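Local coordinates for ribonuclease VapC (Klebsiella pneumoniae, PDB 7BY3), which probably acts as the toxic component of a toxin-antitoxin system, a magnesium-dependent ribonuclease that cleaves RNA internally, at residues B[6-11]-B[32-37]; B[71-76]-B[94-99]; B[103-108]-B[119-124]. All blocks are in the same frame, centred on the assembly; numbering follows the deposited sequence.

Contact 1. Residues B[6-11]-B[32-37]; sequences ALFDTN and PQNAIS
In Leu7, CG is anti to the backbone N (chi1 -177°), and from it CD1 reaches Ala35 CB at 3.7 Å. The next residue turns the other way: Phe8 CG is anti to its own carbonyl carbon and beside the backbone N, and the ring comes to lie next to Asn34. Asn34 CB approaches that ring at its edge, in the ring plane, 3.8 Å from Phe8 CE1, while the ring of Trp30 meets the ring of Phe8 almost perpendicularly. Further along, Ile36 CG2 presses on Phe8 O at 3.4 Å. Between the side chains, strands 6-8 and 35-37, inclined at 43°, touch at the single bridge of Leu7 with Ala35. Ala35 N donates to Ala6 O over 2.8 Å, and Phe8 N donates to Ala35 O in a straighter bond (165° at the hydrogen). The same Ala35 O also receives a CA-H contact from Leu7. One step on, a water joins the two backbones, donating to Phe8 O at 3.0 Å and accepting from Ser37 N at 2.8 Å. Ser37 OG meanwhile caps the following helix at Ile39 N. The buried pairing ends just before Asp9, a predicted magnesium ligand at the C-terminal end of strand 6-8. Asp9 OD1 accepts from Thr10 N, which stands above the carboxylate plane, and OD2 is hydrogen-bonded to a polar side chain of another protein's chain; together these bonds probably restrict the rotation of the carboxylate.

Contact 2. Residues B[71-76]-B[94-99]; sequences QDIAER and LATAQL
Helices 71-83 and 88-99, consecutive helices of the PIN-domain alpha/beta fold, meet here at a steep angle: the axes of 71-76 and 94-99 cross at 112° and come within 8.6 Å. The small side chain of Ala95 permits the approach, its CB lying 3.6 Å from both Ile73 O and Arg76 CG. Arg76 then bends at chi2 and chi3, its side chain crossing that of Gln98 at about a right angle and sliding past Leu99 in the opposite direction. Leu99 CD2 sits over one face of the guanidinium, nearer its rim, 3.7 Å from Arg76 CZ. Gln98 OE1 approaches at the guanidinium edge and takes a hydrogen bond from NH1; its modelled length of 2.4 Å is implausibly short, so the exact placement of these two ends is doubtful. Deeper in, Ile73 turns CG2 and CD1 toward Thr96 OG1, a hydroxyl already engaged by Ile92 O within its own helix. On the other side of helix 71-83, Ala74 packs on Met42 of the second subunit, and Glu75 forms a salt bridge with Arg58 of that subunit. The other branch of Leu99, CD1, rests 3.7 Å from Ile73 CG1 and 3.3 Å from Asp72 O.

Contact 3. Residues B[103-108]-B[119-124]; sequences ELITRN and VTPYEI
Arg107 CG stands over one face of the Tyr122 ring, toward its rim, 4.1 Å from the ring centroid and 19° off its normal in a CH-pi contact. Beyond it the two flat groups are inclined, guanidinium and ring planes 57° apart, and Tyr122 CE1 comes up in the guanidinium plane at its edge, 3.2 Å from Arg107 NE. Tyr122 CG lies between the backbone N and the carbonyl carbon (chi1 54°), which carries the ring back toward Arg107. Both polar ends converge on Asp15: Arg107 NH1 forms a salt bridge with its OD2, and Tyr122 OH is hydrogen-bonded to the same oxygen. Ile105 and Pro121 meet obliquely, and Ile105 CG2 lies 3.5 Å from Pro121 CG. Pro121 CD lies only 3.1 Å from Thr106 O, a tight fit. At the other end Glu103 crosses Val119 at about a right angle, its CG packing 3.6 Å from Val119 CG2. The backbones pair in parallel about Ile105 and Val119: Val119 N donates to Leu104 O at 2.7 Å, and Thr106 N to Val119 O at 3.1 Å. Thr106 OG1 accepts from Asn108 N in an ST turn and is also bonded to OD2 of Asp9, a predicted magnesium ligand. Strand 103-105 lies between strand 6-8 and the edge strand 118-119. Ile105, Pro121 and Tyr122 all pack on Ile12 of helix 10-17, whereas Leu104 is directed to Ile93 and Leu94 of helix 88-99 and Phe112 of helix 109-112.

How the contacts relate
The contacts follow one another along the chain in the order 1, 2, 3, and all belong to the PIN-domain alpha/beta fold. Contacts 1 and 3, with centres about 11 Å apart, share the parallel sheet in which strands 6-8 and 103-105 are neighbours; Leu7 N probably bonds to Glu103 O there. Contact 2 lies about 15 Å from contact 1 and 19 Å from contact 3, centre to centre. Its helix 88-99 packs against the sheet, Ala97 and Thr96 on Leu7 and Leu94 on Leu104, and is followed, after a short loop, by strand 103-105. That helix also carries Asp90, predicted with Asp9 to bind magnesium, so sheet and helix together build the probable active site.

Contact 1. Residues B[6-11]-B[32-37]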
# COMPACT_ATOMS: atom_id res chain seq x y z
N ALA B 6 19.21 -0.36 6.16
CA ALA B 6 18.84 0.68 5.21
C ALA B 6 17.54 0.41 4.46
O ALA B 6 17.28 -0.71 4.02
CB ALA B 6 19.97 0.87 4.21
N LEU B 7 16.72 1.45 4.33
CA LEU B 7 15.56 1.44 3.44
C LEU B 7 15.79 2.46 2.33
O LEU B 7 16.01 3.64 2.60
CB LEU B 7 14.28 1.76 4.21
CG LEU B 7 12.99 1.71 3.38
CD1 LEU B 7 12.32 0.35 3.52
CD2 LEU B 7 12.03 2.82 3.77
N PHE B 8 15.73 2.01 1.08
CA PHE B 8 16.04 2.87 -0.05
C PHE B 8 14.80 3.39 -0.77
O PHE B 8 13.92 2.61 -1.13
CB PHE B 8 16.95 2.14 -1.03
CG PHE B 8 18.38 2.05 -0.58
CD1 PHE B 8 18.82 0.98 0.18
CD2 PHE B 8 19.28 3.05 -0.90
CE1 PHE B 8 20.13 0.90 0.61
CE2 PHE B 8 20.60 2.98 -0.48
CZ PHE B 8 21.02 1.90 0.28
N ASP B 9 14.74 4.70 -0.96
CA ASP B 9 13.63 5.35 -1.64
C ASP B 9 13.69 5.07 -3.14
O ASP B 9 14.74 4.70 -3.67
CB ASP B 9 13.64 6.85 -1.37
CG ASP B 9 12.31 7.52 -1.68
OD1 ASP B 9 11.35 6.80 -2.04
OD2 ASP B 9 12.22 8.76 -1.56
N THR B 10 12.56 5.25 -3.81
CA THR B 10 12.40 4.90 -5.22
C THR B 10 13.43 5.56 -6.14
O THR B 10 13.94 4.92 -7.06
CB THR B 10 10.99 5.28 -5.72
OG1 THR B 10 10.00 4.76 -4.82
CG2 THR B 10 10.74 4.72 -7.11
N ASN B 11 13.74 6.83 -5.89
CA ASN B 11 14.62 7.59 -6.78
C ASN B 11 16.04 7.01 -6.88
O ASN B 11 16.72 7.19 -7.89
CB ASN B 11 14.69 9.05 -6.33
CG ASN B 11 15.08 9.20 -4.86
OD1 ASN B 11 14.22 9.34 -3.99
ND2 ASN B 11 16.38 9.17 -4.59
N PRO B 32 23.88 -5.25 3.39
CA PRO B 32 22.75 -6.11 3.01
C PRO B 32 22.33 -6.96 4.20
O PRO B 32 23.17 -7.20 5.07
CB PRO B 32 23.32 -6.97 1.88
CG PRO B 32 24.80 -6.97 2.12
CD PRO B 32 25.11 -5.61 2.67
N GLN B 33 21.07 -7.39 4.28
CA GLN B 33 20.05 -7.13 3.27
C GLN B 33 19.38 -5.78 3.52
O GLN B 33 18.95 -5.49 4.63
CB GLN B 33 19.01 -8.25 3.29
CG GLN B 33 17.86 -8.11 2.31
CD GLN B 33 16.77 -9.15 2.55
OE1 GLN B 33 16.30 -9.32 3.67
NE2 GLN B 33 16.37 -9.84 1.49
N ASN B 34 19.29 -4.96 2.48
CA ASN B 34 18.61 -3.68 2.61
C ASN B 34 17.15 -3.80 2.18
O ASN B 34 16.72 -4.85 1.72
CB ASN B 34 19.32 -2.61 1.79
CG ASN B 34 20.67 -2.24 2.37
OD1 ASN B 34 20.81 -2.10 3.59
ND2 ASN B 34 21.67 -2.08 1.52
N ALA B 35 16.40 -2.72 2.33
CA ALA B 35 14.95 -2.81 2.18
C ALA B 35 14.36 -1.74 1.27
O ALA B 35 14.93 -0.67 1.09
CB ALA B 35 14.30 -2.74 3.55
N ILE B 36 13.20 -2.06 0.71
CA ILE B 36 12.36 -1.10 0.00
C ILE B 36 10.90 -1.35 0.35
O ILE B 36 10.52 -2.46 0.74
CB ILE B 36 12.54 -1.18 -1.53
CG1 ILE B 36 12.30 -2.60 -2.03
CG2 ILE B 36 13.91 -0.69 -1.95
CD1 ILE B 36 12.22 -2.71 -3.53
N SER B 37 10.08 -0.31 0.22
CA SER B 37 8.64 -0.45 0.40
C SER B 37 8.02 -1.14 -0.82
O SER B 37 8.63 -1.19 -1.88
CB SER B 37 7.99 0.91 0.63
OG SER B 37 6.58 0.81 0.64
O HOH W 1 11.14 2.23 -0.10

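Contact 2. Residues B[71-76]-B[94-99]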
# COMPACT_ATOMS: atom_id res chain seq x y z
N GLN B 71 -1.73 -2.35 8.33
CA GLN B 71 -2.57 -1.41 9.07
C GLN B 71 -1.80 -0.36 9.87
O GLN B 71 -2.18 0.81 9.88
CB GLN B 71 -3.50 -2.18 10.01
CG GLN B 71 -4.46 -1.30 10.78
CD GLN B 71 -5.37 -0.50 9.87
OE1 GLN B 71 -6.11 -1.06 9.06
NE2 GLN B 71 -5.33 0.82 10.00
N ASP B 72 -0.72 -0.74 10.55
CA ASP B 72 -0.03 0.22 11.39
C ASP B 72 1.17 0.90 10.73
O ASP B 72 1.82 1.75 11.33
CB ASP B 72 0.40 -0.43 12.71
CG ASP B 72 -0.66 -0.27 13.79
OD1 ASP B 72 -1.86 -0.28 13.46
OD2 ASP B 72 -0.28 -0.11 14.97
N ILE B 73 1.47 0.53 9.49
CA ILE B 73 2.30 1.39 8.65
C ILE B 73 1.39 2.51 8.17
O ILE B 73 1.76 3.68 8.15
CB ILE B 73 2.93 0.66 7.45
CG1 ILE B 73 4.17 -0.11 7.90
CG2 ILE B 73 3.30 1.63 6.35
CD1 ILE B 73 4.65 -1.13 6.89
N ALA B 74 0.17 2.12 7.81
CA ALA B 74 -0.87 3.06 7.43
C ALA B 74 -1.18 4.01 8.58
O ALA B 74 -1.42 5.20 8.37
CB ALA B 74 -2.13 2.32 7.01
N GLU B 75 -1.17 3.48 9.80
CA GLU B 75 -1.43 4.28 10.99
C GLU B 75 -0.39 5.38 11.16
O GLU B 75 -0.72 6.54 11.35
CB GLU B 75 -1.45 3.39 12.24
CG GLU B 75 -2.35 3.90 13.34
CD GLU B 75 -3.81 3.81 12.96
OE1 GLU B 75 -4.30 2.69 12.77
OE2 GLU B 75 -4.45 4.87 12.84
N ARG B 76 0.88 4.99 11.07
CA ARG B 76 1.98 5.93 11.18
C ARG B 76 2.00 6.89 9.99
O ARG B 76 2.33 8.07 10.14
CB ARG B 76 3.31 5.19 11.27
CG ARG B 76 4.54 6.09 11.33
CD ARG B 76 4.54 6.94 12.58
NE ARG B 76 4.59 6.13 13.79
CZ ARG B 76 5.70 5.59 14.29
NH1 ARG B 76 6.86 5.78 13.67
NH2 ARG B 76 5.64 4.87 15.39
N LEU B 94 8.37 6.64 4.66
CA LEU B 94 8.98 7.09 5.91
C LEU B 94 8.44 6.30 7.10
O LEU B 94 9.17 5.98 8.03
CB LEU B 94 8.75 8.59 6.12
CG LEU B 94 9.38 9.21 7.37
CD1 LEU B 94 10.88 8.93 7.42
CD2 LEU B 94 9.12 10.70 7.42
N ALA B 95 7.14 5.98 7.06
CA ALA B 95 6.51 5.19 8.11
C ALA B 95 7.08 3.78 8.14
O ALA B 95 7.28 3.20 9.21
CB ALA B 95 5.01 5.14 7.90
N THR B 96 7.34 3.23 6.96
CA THR B 96 7.92 1.90 6.83
C THR B 96 9.32 1.86 7.45
O THR B 96 9.67 0.90 8.14
CB THR B 96 7.98 1.48 5.35
OG1 THR B 96 6.65 1.37 4.83
CG2 THR B 96 8.68 0.14 5.20
N ALA B 97 10.10 2.91 7.21
CA ALA B 97 11.45 2.99 7.74
C ALA B 97 11.45 3.08 9.27
O ALA B 97 12.19 2.36 9.94
CB ALA B 97 12.18 4.19 7.15
N GLN B 98 10.60 3.95 9.80
CA GLN B 98 10.51 4.15 11.24
C GLN B 98 10.13 2.88 11.99
O GLN B 98 10.78 2.50 12.96
CB GLN B 98 9.48 5.25 11.57
CG GLN B 98 9.88 6.64 11.12
CD GLN B 98 9.03 7.70 11.77
OE1 GLN B 98 7.99 7.41 12.37
NE2 GLN B 98 9.46 8.95 11.66
N LEU B 99 9.06 2.23 11.53
CA LEU B 99 8.55 1.04 12.19
C LEU B 99 9.60 -0.06 12.28
O LEU B 99 9.70 -0.76 13.28
CB LEU B 99 7.31 0.52 11.46
CG LEU B 99 6.02 1.34 11.58
CD1 LEU B 99 4.80 0.44 11.46
CD2 LEU B 99 5.98 2.13 12.89

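Contact 3. Residues B[103-108]-B[119-124]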
# COMPACT_ATOMS: atom_id res chain seq x y z
N GLU B 103 17.25 3.38 8.33
CA GLU B 103 17.59 4.70 7.82
C GLU B 103 16.93 4.88 6.46
O GLU B 103 17.00 3.99 5.61
CB GLU B 103 19.11 4.87 7.70
CG GLU B 103 19.54 6.28 7.36
CD GLU B 103 19.53 7.20 8.56
OE1 GLU B 103 19.66 6.70 9.69
OE2 GLU B 103 19.39 8.43 8.37
N LEU B 104 16.28 6.02 6.25
CA LEU B 104 15.68 6.30 4.96
C LEU B 104 16.69 7.04 4.09
O LEU B 104 17.10 8.16 4.41
CB LEU B 104 14.40 7.13 5.12
CG LEU B 104 13.69 7.49 3.81
CD1 LEU B 104 13.45 6.24 2.97
CD2 LEU B 104 12.38 8.21 4.09
N ILE B 105 17.09 6.41 3.00
CA ILE B 105 18.04 7.03 2.09
C ILE B 105 17.30 7.50 0.85
O ILE B 105 16.70 6.71 0.13
CB ILE B 105 19.18 6.07 1.69
CG1 ILE B 105 19.76 5.40 2.93
CG2 ILE B 105 20.29 6.82 1.00
CD1 ILE B 105 19.21 4.03 3.17
N THR B 106 17.32 8.81 0.63
CA THR B 106 16.58 9.43 -0.45
C THR B 106 17.32 10.65 -0.97
O THR B 106 18.06 11.30 -0.23
CB THR B 106 15.16 9.83 -0.00
OG1 THR B 106 14.50 10.54 -1.06
CG2 THR B 106 15.22 10.73 1.23
N ARG B 107 17.12 10.97 -2.24
CA ARG B 107 17.69 12.18 -2.81
C ARG B 107 16.81 13.39 -2.54
O ARG B 107 17.17 14.51 -2.91
CB ARG B 107 17.91 12.03 -4.31
CG ARG B 107 19.36 11.90 -4.72
CD ARG B 107 19.50 11.97 -6.22
NE ARG B 107 19.03 10.74 -6.86
CZ ARG B 107 17.83 10.61 -7.41
NH1 ARG B 107 17.47 9.47 -7.97
NH2 ARG B 107 17.00 11.64 -7.43
N ASN B 108 15.67 13.18 -1.89
CA ASN B 108 14.71 14.26 -1.75
C ASN B 108 14.96 15.02 -0.46
O ASN B 108 14.58 14.59 0.63
CB ASN B 108 13.29 13.68 -1.79
CG ASN B 108 12.21 14.74 -1.79
OD1 ASN B 108 12.48 15.93 -1.91
ND2 ASN B 108 10.96 14.30 -1.68
N VAL B 119 18.76 10.02 5.37
CA VAL B 119 20.07 10.38 4.84
C VAL B 119 20.00 10.82 3.38
O VAL B 119 19.43 10.12 2.55
CB VAL B 119 21.06 9.19 4.97
CG1 VAL B 119 22.20 9.32 3.97
CG2 VAL B 119 21.62 9.11 6.37
N THR B 120 20.57 11.98 3.07
CA THR B 120 20.68 12.36 1.66
C THR B 120 22.08 11.98 1.14
O THR B 120 23.08 12.59 1.50
CB THR B 120 20.37 13.87 1.46
OG1 THR B 120 20.50 14.21 0.07
CG2 THR B 120 21.27 14.77 2.30
N PRO B 121 22.14 10.91 0.33
CA PRO B 121 23.41 10.40 -0.19
C PRO B 121 24.10 11.29 -1.23
O PRO B 121 25.31 11.51 -1.10
CB PRO B 121 23.01 9.06 -0.81
CG PRO B 121 21.59 9.25 -1.21
CD PRO B 121 20.99 10.15 -0.18
N TYR B 122 23.37 11.81 -2.20
CA TYR B 122 24.00 12.52 -3.31
C TYR B 122 23.07 13.53 -3.99
O TYR B 122 21.95 13.76 -3.54
CB TYR B 122 24.55 11.52 -4.35
CG TYR B 122 23.55 10.51 -4.88
CD1 TYR B 122 22.92 10.69 -6.10
CD2 TYR B 122 23.26 9.35 -4.17
CE1 TYR B 122 22.02 9.77 -6.59
CE2 TYR B 122 22.36 8.42 -4.65
CZ TYR B 122 21.74 8.63 -5.86
OH TYR B 122 20.84 7.71 -6.34
N GLU B 123 23.55 14.14 -5.07
CA GLU B 123 22.91 15.32 -5.66
C GLU B 123 22.72 15.21 -7.17
O GLU B 123 23.52 14.56 -7.86
CB GLU B 123 23.74 16.56 -5.33
CG GLU B 123 23.18 17.89 -5.83
CD GLU B 123 21.89 18.27 -5.15
OE1 GLU B 123 21.71 17.92 -3.97
OE2 GLU B 123 21.05 18.93 -5.81
N ILE B 124 21.67 15.83 -7.69
CA ILE B 124 21.55 16.05 -9.13
C ILE B 124 22.09 17.45 -9.46
O ILE B 124 21.55 18.46 -9.00
CB ILE B 124 20.08 15.84 -9.64
CG1 ILE B 124 19.09 16.83 -9.02
CG2 ILE B 124 19.61 14.42 -9.36
CD1 ILE B 124 18.58 17.88 -9.98